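PDB 4UOP: lipoteichoic acid primase from Listeria monocytogenes, which belongs to the sulfatase-like alpha/beta family and carries an extracellular catalytic domain that holds a magnesium ion. Local coordinates for residues T73-N78 and N249-V254; Q98-V103 and T401-T406; K199-L204 and S271-D276. All coordinates share one frame; numbering follows the deposited sequence.

Contact 1 (T73-N78 and N249-V254); sequences TNVKIN and NYFEAV
The 2.9 Å backbone bond from Val-254 N to Tyr-250 O closes the helical turn that presents Phe-251 to Val-75 and Ile-77. A small beta hairpin (strands 76-77 and 80-81) packs on the first turns of helix 246-271, one of the helices of the sulfatase-like alpha/beta fold. The contact is apolar and small, with 124 Å² buried over both sides, and Phe-251 contributes the largest share of it. With CG beside its own backbone N and anti to the carbonyl carbon (chi1 -77°), the ring leaves the helix toward the hairpin. The two side chains Ile-77 and Phe-251 cross at about a right angle, and Ile-77 CD1 comes obliquely to the ring, 3.9 Å from Phe-251 CE2. Val-75, two residues earlier on the same side of the chain, brings CG1 to 4.3 Å from Phe-251 CZ, so two branched side chains share one ring. Backbone bonds between Val-75 and Ile-82 hold the hairpin, and Pro-239 and Tyr-300 also touch Ile-77. Tyr-250, next to Phe-251, connects this region to the metal site: its OH is hydrogen-bonded to Ser-67 O, beside the magnesium ligand Glu-66, while Val-254 CG2 sits 3.5 Å above the Tyr-250 ring plane, toward its rim.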
ATOM      1  N   THR B  73      19.889  10.494  15.234  1.00 20.22           N
ATOM      2  CA  THR B  73      21.106  11.145  14.807  1.00 21.20           C
ATOM      3  C   THR B  73      21.549  12.051  15.934  1.00 22.09           C
ATOM      4  O   THR B  73      20.775  12.340  16.847  1.00 21.52           O
ATOM      5  CB  THR B  73      20.924  11.975  13.527  1.00 21.96           C
ATOM      6  OG1 THR B  73      20.022  13.054  13.785  1.00 22.37           O
ATOM      7  CG2 THR B  73      20.405  11.113  12.384  1.00 22.02           C
ATOM      8  N   ASN B  74      22.805  12.491  15.886  1.00 23.35           N
ATOM      9  CA  ASN B  74      23.384  13.296  16.965  1.00 24.48           C
ATOM     10  C   ASN B  74      23.224  12.611  18.323  1.00 25.28           C
ATOM     11  O   ASN B  74      22.856  13.233  19.327  1.00 27.28           O
ATOM     12  CB  ASN B  74      22.796  14.719  16.962  1.00 27.97           C
ATOM     13  CG  ASN B  74      23.822  15.772  17.369  1.00 30.54           C
ATOM     14  OD1 ASN B  74      24.715  15.502  18.171  1.00 32.50           O
ATOM     15  ND2 ASN B  74      23.710  16.972  16.800  1.00 32.62           N
ATOM     16  N   VAL B  75      23.494  11.314  18.323  1.00 25.03           N
ATOM     17  CA  VAL B  75      23.416  10.456  19.496  1.00 27.04           C
ATOM     18  C   VAL B  75      24.834  10.033  19.851  1.00 28.14           C
ATOM     19  O   VAL B  75      25.665   9.856  18.968  1.00 26.53           O
ATOM     20  CB  VAL B  75      22.532   9.216  19.182  1.00 27.10           C
ATOM     21  CG1 VAL B  75      22.860   8.032  20.080  1.00 26.93           C
ATOM     22  CG2 VAL B  75      21.053   9.583  19.297  1.00 27.73           C
ATOM     23  N   LYS B  76      25.107   9.899  21.148  1.00 31.04           N
ATOM     24  CA  LYS B  76      26.379   9.357  21.627  1.00 32.62           C
ATOM     25  C   LYS B  76      26.111   8.091  22.428  1.00 32.94           C
ATOM     26  O   LYS B  76      25.226   8.078  23.282  1.00 32.41           O
ATOM     27  CB  LYS B  76      27.095  10.364  22.521  1.00 35.47           C
ATOM     28  CG  LYS B  76      27.798  11.474  21.777  1.00 39.27           C
ATOM     29  CD  LYS B  76      28.478  12.419  22.753  1.00 42.22           C
ATOM     30  CE  LYS B  76      29.219  13.525  22.027  1.00 44.94           C
ATOM     31  NZ  LYS B  76      30.339  13.007  21.194  1.00 47.61           N
ATOM     32  N   ILE B  77      26.862   7.030  22.135  1.00 34.22           N
ATOM     33  CA  ILE B  77      26.789   5.777  22.882  1.00 37.59           C
ATOM     34  C   ILE B  77      28.091   5.656  23.670  1.00 40.42           C
ATOM     35  O   ILE B  77      29.144   5.415  23.086  1.00 37.49           O
ATOM     36  CB  ILE B  77      26.650   4.552  21.947  1.00 38.78           C
ATOM     37  CG1 ILE B  77      25.431   4.679  21.024  1.00 39.14           C
ATOM     38  CG2 ILE B  77      26.569   3.263  22.752  1.00 38.84           C
ATOM     39  CD1 ILE B  77      24.093   4.732  21.725  1.00 41.12           C
ATOM     40  N   ASN B  78      28.020   5.862  24.985  1.00 45.63           N
ATOM     41  CA  ASN B  78      29.203   5.858  25.855  1.00 47.96           C
ATOM     42  C   ASN B  78      30.310   6.755  25.310  1.00 44.71           C
ATOM     43  O   ASN B  78      31.445   6.321  25.133  1.00 46.46           O
ATOM     44  CB  ASN B  78      29.737   4.425  26.056  1.00 51.36           C
ATOM     45  CG  ASN B  78      28.771   3.531  26.816  1.00 53.87           C
ATOM     46  OD1 ASN B  78      27.854   4.004  27.483  1.00 57.26           O
ATOM     47  ND2 ASN B  78      28.985   2.220  26.724  1.00 56.97           N
ATOM     48  N   ASN B 249      22.603  -2.973  15.730  1.00 19.52           N
ATOM     49  CA  ASN B 249      23.061  -3.143  14.365  1.00 20.62           C
ATOM     50  C   ASN B 249      22.781  -1.883  13.546  1.00 19.35           C
ATOM     51  O   ASN B 249      23.603  -1.489  12.724  1.00 18.60           O
ATOM     52  CB  ASN B 249      22.413  -4.360  13.717  1.00 21.97           C
ATOM     53  CG  ASN B 249      22.823  -5.661  14.398  1.00 25.17           C
ATOM     54  OD1 ASN B 249      23.894  -5.746  14.986  1.00 28.34           O
ATOM     55  ND2 ASN B 249      21.970  -6.657  14.328  1.00 26.79           N
ATOM     56  N   TYR B 250      21.641  -1.261  13.809  1.00 18.87           N
ATOM     57  CA  TYR B 250      21.254  -0.011  13.156  1.00 18.51           C
ATOM     58  C   TYR B 250      22.292   1.055  13.428  1.00 18.35           C
ATOM     59  O   TYR B 250      22.774   1.691  12.507  1.00 17.46           O
ATOM     60  CB  TYR B 250      19.891   0.448  13.649  1.00 18.30           C
ATOM     61  CG  TYR B 250      19.457   1.777  13.091  1.00 19.05           C
ATOM     62  CD1 TYR B 250      18.938   1.875  11.799  1.00 19.39           C
ATOM     63  CD2 TYR B 250      19.566   2.924  13.842  1.00 18.60           C
ATOM     64  CE1 TYR B 250      18.529   3.089  11.281  1.00 18.62           C
ATOM     65  CE2 TYR B 250      19.162   4.145  13.335  1.00 18.95           C
ATOM     66  CZ  TYR B 250      18.635   4.216  12.061  1.00 18.80           C
ATOM     67  OH  TYR B 250      18.246   5.439  11.572  1.00 19.23           O
ATOM     68  N   PHE B 251      22.695   1.199  14.686  1.00 19.22           N
ATOM     69  CA  PHE B 251      23.714   2.187  15.040  1.00 19.70           C
ATOM     70  C   PHE B 251      25.079   1.942  14.376  1.00 19.22           C
ATOM     71  O   PHE B 251      25.743   2.895  13.961  1.00 18.05           O
ATOM     72  CB  PHE B 251      23.897   2.278  16.559  1.00 20.59           C
ATOM     73  CG  PHE B 251      22.818   3.043  17.287  1.00 21.40           C
ATOM     74  CD1 PHE B 251      22.232   4.191  16.759  1.00 21.86           C
ATOM     75  CD2 PHE B 251      22.416   2.623  18.546  1.00 22.98           C
ATOM     76  CE1 PHE B 251      21.268   4.877  17.466  1.00 22.21           C
ATOM     77  CE2 PHE B 251      21.441   3.300  19.249  1.00 22.51           C
ATOM     78  CZ  PHE B 251      20.860   4.428  18.709  1.00 22.79           C
ATOM     79  N   GLU B 252      25.519   0.685  14.274  1.00 18.69           N
ATOM     80  CA  GLU B 252      26.766   0.381  13.559  1.00 20.68           C
ATOM     81  C   GLU B 252      26.655   0.772  12.077  1.00 19.34           C
ATOM     82  O   GLU B 252      27.594   1.303  11.493  1.00 18.19           O
ATOM     83  CB  GLU B 252      27.118  -1.103  13.611  1.00 22.55           C
ATOM     84  CG  GLU B 252      27.300  -1.670  15.002  1.00 24.66           C
ATOM     85  CD  GLU B 252      28.620  -1.302  15.660  1.00 27.93           C
ATOM     86  OE1 GLU B 252      29.461  -0.570  15.070  1.00 28.14           O
ATOM     87  OE2 GLU B 252      28.814  -1.786  16.797  1.00 30.64           O
ATOM     88  N   ALA B 253      25.507   0.488  11.480  1.00 18.98           N
ATOM     89  CA  ALA B 253      25.308   0.729  10.046  1.00 18.68           C
ATOM     90  C   ALA B 253      25.204   2.212   9.746  1.00 18.99           C
ATOM     91  O   ALA B 253      25.800   2.690   8.776  1.00 18.88           O
ATOM     92  CB  ALA B 253      24.076   0.015   9.542  1.00 19.08           C
ATOM     93  N   VAL B 254      24.463   2.934  10.570  1.00 18.11           N
ATOM     94  CA  VAL B 254      24.348   4.389  10.405  1.00 19.26           C
ATOM     95  C   VAL B 254      25.716   5.053  10.612  1.00 18.78           C
ATOM     96  O   VAL B 254      26.083   5.961   9.877  1.00 18.20           O
ATOM     97  CB  VAL B 254      23.288   4.960  11.356  1.00 20.33           C
ATOM     98  CG1 VAL B 254      23.409   6.469  11.475  1.00 22.72           C
ATOM     99  CG2 VAL B 254      21.900   4.551  10.870  1.00 21.22           C
TER

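Contact 2 (Q98-V103 and T401-T406); sequences QFFQTV and TNYDGT
Tyr-403 reaches out of a hairpin turn toward Gln-98 and Phe-100, and the contact rests on how these three groups are set against each other. Phe-100 and Tyr-403 come from opposite directions, with Tyr-403 OH 3.8 Å from Phe-100 CZ and oblique to that ring. The hydroxyl is not left to the aromatic carbon, since it is hydrogen-bonded to Thr-384 O. Gln-98 approaches along another line: its chain runs extended beyond CG (chi2 -175°) and sets NE2 3.6 Å from Tyr-403 CD2, the amide and ring planes standing 74° apart. The same NE2 has a weak hydrogen bond to Asn-385 O, so both polar ends lean on the one connection between strands 381-383 and 387-390. Tyr-403 lies within a type I turn, Asn-402 to Gly-405, closed by Gly-405 N to Asn-402 O at 2.9 Å. Asp-404 OD1 accepts from Thr-406 OG1 (2.7 Å) and from Thr-406 N, the latter making an Asx turn. The contact joins strand 94-100 of the large mixed sheet to the 399-402/407-408 hairpin of the five-stranded antiparallel sheet; Phe-383 stacks on Phe-100 and helix 312-315 touches both aromatic residues, through Tyr-315 on Phe-100 and Ala-312 on Tyr-403.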
ATOM      1  N   GLN B  98      12.828  19.537  11.828  1.00 21.21           N
ATOM      2  CA  GLN B  98      11.423  19.245  11.553  1.00 21.80           C
ATOM      3  C   GLN B  98      11.221  19.075  10.058  1.00 19.74           C
ATOM      4  O   GLN B  98      10.483  19.819   9.397  1.00 19.93           O
ATOM      5  CB  GLN B  98      10.516  20.356  12.076  1.00 25.10           C
ATOM      6  CG  GLN B  98      10.492  20.507  13.575  1.00 29.42           C
ATOM      7  CD  GLN B  98       9.475  21.542  14.036  1.00 32.49           C
ATOM      8  OE1 GLN B  98       9.234  22.543  13.361  1.00 36.37           O
ATOM      9  NE2 GLN B  98       8.903  21.318  15.208  1.00 36.13           N
ATOM     10  N   PHE B  99      11.933  18.112   9.501  1.00 18.48           N
ATOM     11  CA  PHE B  99      11.817  17.799   8.099  1.00 17.56           C
ATOM     12  C   PHE B  99      11.284  16.389   8.014  1.00 17.40           C
ATOM     13  O   PHE B  99      11.786  15.496   8.707  1.00 16.45           O
ATOM     14  CB  PHE B  99      13.171  17.933   7.414  1.00 18.55           C
ATOM     15  CG  PHE B  99      13.085  17.985   5.927  1.00 19.73           C
ATOM     16  CD1 PHE B  99      12.899  19.202   5.278  1.00 21.41           C
ATOM     17  CD2 PHE B  99      13.167  16.835   5.169  1.00 20.97           C
ATOM     18  CE1 PHE B  99      12.791  19.256   3.904  1.00 20.85           C
ATOM     19  CE2 PHE B  99      13.082  16.890   3.778  1.00 21.26           C
ATOM     20  CZ  PHE B  99      12.876  18.105   3.152  1.00 20.89           C
ATOM     21  N   PHE B 100      10.256  16.179   7.193  1.00 16.55           N
ATOM     22  CA  PHE B 100       9.503  14.925   7.239  1.00 16.71           C
ATOM     23  C   PHE B 100       9.555  14.093   5.971  1.00 17.19           C
ATOM     24  O   PHE B 100       9.615  14.621   4.868  1.00 16.80           O
ATOM     25  CB  PHE B 100       8.041  15.208   7.548  1.00 17.07           C
ATOM     26  CG  PHE B 100       7.820  15.870   8.863  1.00 17.41           C
ATOM     27  CD1 PHE B 100       7.766  15.117  10.033  1.00 17.66           C
ATOM     28  CD2 PHE B 100       7.681  17.255   8.953  1.00 17.65           C
ATOM     29  CE1 PHE B 100       7.538  15.731  11.253  1.00 17.92           C
ATOM     30  CE2 PHE B 100       7.459  17.864  10.175  1.00 17.81           C
ATOM     31  CZ  PHE B 100       7.397  17.108  11.322  1.00 17.66           C
ATOM     32  N   GLN B 101       9.561  12.774   6.152  1.00 17.23           N
ATOM     33  CA  GLN B 101       9.401  11.847   5.047  1.00 17.45           C
ATOM     34  C   GLN B 101       8.006  12.009   4.429  1.00 17.29           C
ATOM     35  O   GLN B 101       7.049  12.297   5.134  1.00 17.77           O
ATOM     36  CB  GLN B 101       9.559  10.399   5.541  1.00 18.03           C
ATOM     37  CG  GLN B 101       8.550   9.965   6.584  1.00 18.44           C
ATOM     38  CD  GLN B 101       8.686   8.507   6.984  1.00 19.99           C
ATOM     39  OE1 GLN B 101       9.694   8.110   7.555  1.00 20.67           O
ATOM     40  NE2 GLN B 101       7.665   7.708   6.699  1.00 19.71           N
ATOM     41  N   THR B 102       7.915  11.828   3.121  1.00 18.61           N
ATOM     42  CA  THR B 102       6.652  11.798   2.418  1.00 19.23           C
ATOM     43  C   THR B 102       6.674  10.567   1.519  1.00 19.32           C
ATOM     44  O   THR B 102       6.982  10.665   0.324  1.00 21.01           O
ATOM     45  CB  THR B 102       6.407  13.085   1.584  1.00 19.69           C
ATOM     46  OG1 THR B 102       7.464  13.304   0.638  1.00 19.63           O
ATOM     47  CG2 THR B 102       6.295  14.293   2.493  1.00 20.76           C
ATOM     48  N   VAL B 103       6.395   9.413   2.114  1.00 19.47           N
ATOM     49  CA  VAL B 103       6.495   8.144   1.403  1.00 19.50           C
ATOM     50  C   VAL B 103       5.220   7.351   1.569  1.00 20.65           C
ATOM     51  O   VAL B 103       4.358   7.717   2.359  1.00 21.09           O
ATOM     52  CB  VAL B 103       7.728   7.310   1.845  1.00 20.11           C
ATOM     53  CG1 VAL B 103       9.015   8.083   1.607  1.00 20.39           C
ATOM     54  CG2 VAL B 103       7.639   6.887   3.297  1.00 20.81           C
ATOM     55  N   THR B 401      -2.646  17.346  17.761  1.00 20.53           N
ATOM     56  CA  THR B 401      -1.759  17.217  18.897  1.00 20.97           C
ATOM     57  C   THR B 401      -0.586  18.148  18.702  1.00 20.01           C
ATOM     58  O   THR B 401       0.146  18.028  17.714  1.00 19.42           O
ATOM     59  CB  THR B 401      -1.264  15.765  19.029  1.00 21.87           C
ATOM     60  OG1 THR B 401      -2.391  14.885  19.126  1.00 23.66           O
ATOM     61  CG2 THR B 401      -0.402  15.589  20.267  1.00 23.39           C
ATOM     62  N   ASN B 402      -0.441  19.101  19.618  1.00 19.36           N
ATOM     63  CA  ASN B 402       0.719  19.970  19.647  1.00 19.36           C
ATOM     64  C   ASN B 402       1.977  19.161  19.907  1.00 19.32           C
ATOM     65  O   ASN B 402       1.931  18.127  20.549  1.00 20.14           O
ATOM     66  CB  ASN B 402       0.588  21.020  20.748  1.00 19.54           C
ATOM     67  CG  ASN B 402      -0.524  22.014  20.484  1.00 21.09           C
ATOM     68  OD1 ASN B 402      -0.646  22.538  19.387  1.00 22.33           O
ATOM     69  ND2 ASN B 402      -1.349  22.266  21.492  1.00 20.65           N
ATOM     70  N   TYR B 403       3.107  19.672  19.447  1.00 19.66           N
ATOM     71  CA  TYR B 403       4.366  18.956  19.614  1.00 20.12           C
ATOM     72  C   TYR B 403       4.898  18.916  21.044  1.00 21.35           C
ATOM     73  O   TYR B 403       5.800  18.133  21.336  1.00 20.72           O
ATOM     74  CB  TYR B 403       5.421  19.493  18.655  1.00 19.69           C
ATOM     75  CG  TYR B 403       5.111  19.239  17.201  1.00 18.64           C
ATOM     76  CD1 TYR B 403       4.329  18.155  16.787  1.00 18.63           C
ATOM     77  CD2 TYR B 403       5.638  20.060  16.227  1.00 19.63           C
ATOM     78  CE1 TYR B 403       4.064  17.930  15.446  1.00 18.58           C
ATOM     79  CE2 TYR B 403       5.387  19.843  14.886  1.00 18.97           C
ATOM     80  CZ  TYR B 403       4.605  18.782  14.496  1.00 18.60           C
ATOM     81  OH  TYR B 403       4.372  18.590  13.154  1.00 19.44           O
ATOM     82  N   ASP B 404       4.343  19.738  21.938  1.00 22.73           N
ATOM     83  CA  ASP B 404       4.589  19.559  23.373  1.00 23.67           C
ATOM     84  C   ASP B 404       3.715  18.478  24.020  1.00 23.92           C
ATOM     85  O   ASP B 404       3.820  18.239  25.231  1.00 25.41           O
ATOM     86  CB  ASP B 404       4.453  20.896  24.136  1.00 24.13           C
ATOM     87  CG  ASP B 404       3.016  21.474  24.124  1.00 25.15           C
ATOM     88  OD1 ASP B 404       2.083  20.825  23.604  1.00 24.53           O
ATOM     89  OD2 ASP B 404       2.836  22.594  24.659  1.00 26.67           O
ATOM     90  N   GLY B 405       2.864  17.818  23.232  1.00 22.75           N
ATOM     91  CA  GLY B 405       2.026  16.727  23.712  1.00 23.73           C
ATOM     92  C   GLY B 405       0.593  17.100  24.067  1.00 23.50           C
ATOM     93  O   GLY B 405      -0.256  16.217  24.256  1.00 24.14           O
ATOM     94  N   THR B 406       0.309  18.395  24.151  1.00 22.94           N
ATOM     95  CA  THR B 406      -1.030  18.850  24.531  1.00 23.51           C
ATOM     96  C   THR B 406      -1.985  18.783  23.351  1.00 23.71           C
ATOM     97  O   THR B 406      -1.576  18.835  22.183  1.00 22.14           O
ATOM     98  CB  THR B 406      -1.011  20.283  25.085  1.00 23.23           C
ATOM     99  OG1 THR B 406      -0.549  21.197  24.082  1.00 22.53           O
ATOM    100  CG2 THR B 406      -0.108  20.368  26.303  1.00 24.19           C
TER

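Contact 3 (K199-L204 and S271-D276); sequences KAFPIL and SGIWDD
The turn that leads from the end of helix 246-271 into strand 277-283 packs against helix 193-209, with Ser-271 and Ile-273 on one side and Phe-201 and Leu-204 on the other. Phe-201 does not start out aimed at the turn; its ring gets there because CG lies anti to the backbone N (chi1 173°), which swings the far end across. Ser-271 CB then meets that end at the ring edge, in the plane of the ring, 3.7 Å from Phe-201 CZ. Ser-271 OG lies 3.8 Å from Phe-201 CE1, but its hydrogen-bond partners are Lys-267 O and Leu-268 O, in its own helix. Gly-272 follows with positive phi (94°), the point at which the chain leaves the helix. This turn completes a beta-alpha-beta crossover from strand 214-219 through helix 246-271 to strand 277-283, two parallel strands with 59-65 between them. Ile-273, its CG1-CD1 arm extended (chi2 163°), enters the angle between Phe-201 and Leu-204: CD1 is 4.0 Å from Phe-201 CE1, 4.1 Å from Leu-204 C and 4.4 Å from Leu-204 CB. The tip therefore touches helix backbone as well as side chains. That helix is kinked at 202-203: Pro-202 has no N-H, and Ile-203 N makes no regular bond to the turn before; the regular bond resumes from Leu-204 N to Ala-200 O at a longish 3.3 Å. Phe-214 of strand 214-219 touches both Leu-204 and Ile-273, placing the pair over the sheet. On the turn itself, Ile-273 O accepts from Asp-276 N at 2.9 Å and also bonds Ser-277 OG, while Trp-274 stacks on His-322.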
ATOM      1  N   LYS B 199      33.510   5.400  -6.616  1.00 20.05           N
ATOM      2  CA  LYS B 199      33.328   5.270  -8.052  1.00 21.41           C
ATOM      3  C   LYS B 199      32.544   6.436  -8.647  1.00 20.82           C
ATOM      4  O   LYS B 199      32.747   6.766  -9.799  1.00 21.06           O
ATOM      5  CB  LYS B 199      32.699   3.936  -8.411  1.00 24.47           C
ATOM      6  CG  LYS B 199      33.651   2.773  -8.130  1.00 28.54           C
ATOM      7  CD  LYS B 199      33.142   1.469  -8.705  1.00 32.60           C
ATOM      8  CE  LYS B 199      34.210   0.389  -8.665  1.00 34.84           C
ATOM      9  NZ  LYS B 199      35.223   0.563  -9.745  1.00 37.34           N
ATOM     10  N   ALA B 200      31.702   7.095  -7.861  1.00 19.66           N
ATOM     11  CA  ALA B 200      30.990   8.285  -8.372  1.00 19.56           C
ATOM     12  C   ALA B 200      31.926   9.493  -8.482  1.00 20.27           C
ATOM     13  O   ALA B 200      31.876  10.249  -9.457  1.00 19.45           O
ATOM     14  CB  ALA B 200      29.797   8.625  -7.493  1.00 19.66           C
ATOM     15  N   PHE B 201      32.790   9.668  -7.490  1.00 21.04           N
ATOM     16  CA  PHE B 201      33.581  10.875  -7.387  1.00 22.33           C
ATOM     17  C   PHE B 201      34.379  11.228  -8.667  1.00 23.26           C
ATOM     18  O   PHE B 201      34.357  12.383  -9.100  1.00 22.61           O
ATOM     19  CB  PHE B 201      34.481  10.851  -6.134  1.00 23.79           C
ATOM     20  CG  PHE B 201      35.435  12.000  -6.078  1.00 25.08           C
ATOM     21  CD1 PHE B 201      35.015  13.239  -5.622  1.00 26.38           C
ATOM     22  CD2 PHE B 201      36.738  11.855  -6.527  1.00 26.76           C
ATOM     23  CE1 PHE B 201      35.892  14.313  -5.593  1.00 26.58           C
ATOM     24  CE2 PHE B 201      37.615  12.918  -6.501  1.00 28.22           C
ATOM     25  CZ  PHE B 201      37.189  14.146  -6.033  1.00 26.55           C
ATOM     26  N   PRO B 202      35.096  10.252  -9.267  1.00 22.77           N
ATOM     27  CA  PRO B 202      35.891  10.570 -10.456  1.00 23.97           C
ATOM     28  C   PRO B 202      35.043  11.065 -11.627  1.00 22.81           C
ATOM     29  O   PRO B 202      35.516  11.849 -12.433  1.00 24.07           O
ATOM     30  CB  PRO B 202      36.561   9.232 -10.801  1.00 24.17           C
ATOM     31  CG  PRO B 202      36.626   8.500  -9.505  1.00 24.30           C
ATOM     32  CD  PRO B 202      35.401   8.904  -8.742  1.00 23.60           C
ATOM     33  N   ILE B 203      33.800  10.614 -11.703  1.00 22.25           N
ATOM     34  CA  ILE B 203      32.889  11.066 -12.741  1.00 21.82           C
ATOM     35  C   ILE B 203      32.567  12.539 -12.527  1.00 21.13           C
ATOM     36  O   ILE B 203      32.587  13.315 -13.481  1.00 21.35           O
ATOM     37  CB  ILE B 203      31.594  10.229 -12.754  1.00 23.15           C
ATOM     38  CG1 ILE B 203      31.926   8.803 -13.197  1.00 25.52           C
ATOM     39  CG2 ILE B 203      30.562  10.853 -13.687  1.00 23.08           C
ATOM     40  CD1 ILE B 203      30.864   7.806 -12.835  1.00 27.16           C
ATOM     41  N   LEU B 204      32.289  12.914 -11.280  1.00 19.86           N
ATOM     42  CA  LEU B 204      31.996  14.302 -10.919  1.00 20.98           C
ATOM     43  C   LEU B 204      33.221  15.195 -11.127  1.00 21.67           C
ATOM     44  O   LEU B 204      33.092  16.312 -11.608  1.00 18.54           O
ATOM     45  CB  LEU B 204      31.526  14.412  -9.468  1.00 21.69           C
ATOM     46  CG  LEU B 204      30.405  13.460  -9.004  1.00 22.57           C
ATOM     47  CD1 LEU B 204      29.882  13.844  -7.623  1.00 23.20           C
ATOM     48  CD2 LEU B 204      29.285  13.394 -10.019  1.00 23.07           C
ATOM     49  N   SER B 271      38.951  18.645  -3.721  1.00 25.20           N
ATOM     50  CA  SER B 271      38.899  18.792  -5.146  1.00 24.95           C
ATOM     51  C   SER B 271      38.438  20.167  -5.600  1.00 24.28           C
ATOM     52  O   SER B 271      38.663  20.519  -6.756  1.00 25.30           O
ATOM     53  CB  SER B 271      37.960  17.746  -5.746  1.00 25.48           C
ATOM     54  OG  SER B 271      36.617  18.029  -5.405  1.00 24.51           O
ATOM     55  N   GLY B 272      37.804  20.937  -4.716  1.00 22.22           N
ATOM     56  CA  GLY B 272      37.180  22.205  -5.115  1.00 21.95           C
ATOM     57  C   GLY B 272      35.694  22.111  -5.470  1.00 21.56           C
ATOM     58  O   GLY B 272      35.015  23.137  -5.627  1.00 21.53           O
ATOM     59  N   ILE B 273      35.170  20.896  -5.598  1.00 20.74           N
ATOM     60  CA  ILE B 273      33.761  20.720  -5.975  1.00 20.24           C
ATOM     61  C   ILE B 273      32.825  21.292  -4.897  1.00 20.28           C
ATOM     62  O   ILE B 273      31.811  21.908  -5.215  1.00 19.56           O
ATOM     63  CB  ILE B 273      33.448  19.246  -6.280  1.00 20.38           C
ATOM     64  CG1 ILE B 273      34.159  18.826  -7.568  1.00 21.25           C
ATOM     65  CG2 ILE B 273      31.954  19.018  -6.455  1.00 20.86           C
ATOM     66  CD1 ILE B 273      34.257  17.327  -7.737  1.00 22.12           C
ATOM     67  N   TRP B 274      33.186  21.116  -3.630  1.00 19.71           N
ATOM     68  CA  TRP B 274      32.341  21.570  -2.505  1.00 20.45           C
ATOM     69  C   TRP B 274      32.050  23.064  -2.594  1.00 20.37           C
ATOM     70  O   TRP B 274      30.914  23.507  -2.380  1.00 19.50           O
ATOM     71  CB  TRP B 274      33.035  21.257  -1.199  1.00 21.23           C
ATOM     72  CG  TRP B 274      32.285  21.584   0.047  1.00 22.01           C
ATOM     73  CD1 TRP B 274      32.509  22.642   0.880  1.00 22.57           C
ATOM     74  CD2 TRP B 274      31.227  20.822   0.639  1.00 21.72           C
ATOM     75  NE1 TRP B 274      31.655  22.588   1.957  1.00 22.81           N
ATOM     76  CE2 TRP B 274      30.837  21.497   1.820  1.00 22.60           C
ATOM     77  CE3 TRP B 274      30.551  19.647   0.275  1.00 21.07           C
ATOM     78  CZ2 TRP B 274      29.822  21.019   2.656  1.00 22.70           C
ATOM     79  CZ3 TRP B 274      29.544  19.173   1.105  1.00 21.49           C
ATOM     80  CH2 TRP B 274      29.189  19.858   2.284  1.00 21.56           C
ATOM     81  N   ASP B 275      33.088  23.824  -2.924  1.00 21.15           N
ATOM     82  CA  ASP B 275      32.990  25.280  -2.990  1.00 23.30           C
ATOM     83  C   ASP B 275      32.305  25.755  -4.253  1.00 23.40           C
ATOM     84  O   ASP B 275      32.087  26.957  -4.405  1.00 23.49           O
ATOM     85  CB  ASP B 275      34.383  25.914  -2.900  1.00 25.41           C
ATOM     86  CG  ASP B 275      35.059  25.655  -1.563  1.00 28.51           C
ATOM     87  OD1 ASP B 275      34.361  25.634  -0.530  1.00 29.85           O
ATOM     88  OD2 ASP B 275      36.294  25.479  -1.530  1.00 32.49           O
ATOM     89  N   ASP B 276      31.957  24.831  -5.147  1.00 21.54           N
ATOM     90  CA  ASP B 276      31.268  25.149  -6.384  1.00 23.57           C
ATOM     91  C   ASP B 276      29.947  24.392  -6.553  1.00 22.01           C
ATOM     92  O   ASP B 276      29.449  24.268  -7.679  1.00 20.59           O
ATOM     93  CB  ASP B 276      32.190  24.835  -7.573  1.00 27.74           C
ATOM     94  CG  ASP B 276      32.792  26.089  -8.218  1.00 35.29           C
ATOM     95  OD1 ASP B 276      32.710  27.202  -7.626  1.00 40.01           O
ATOM     96  OD2 ASP B 276      33.349  25.948  -9.339  1.00 39.10           O
TER

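In the fold
From the N terminus the chain first meets 73-78, then 98-103 and 199-204, before any contact closes. Contact 1 closes at 249-254, over 170 intervening residues, and contact 3 follows at 271-276, over 66. Contact 2 closes last, at 401-406, after 297. Contact 1 therefore crosses both others, whereas contact 3 lies wholly within the span of contact 2. Helix 246-271 serves two of them: its beginning receives the hairpin of contact 1, and its end leads into the turn of contact 3; the centres of contacts 1 and 3 are about 28 Å apart. Contact 2 lies on the opposite side of the chain's centre from contact 3, about 35 Å between the centres of the two, and ties the large mixed sheet to the later antiparallel one.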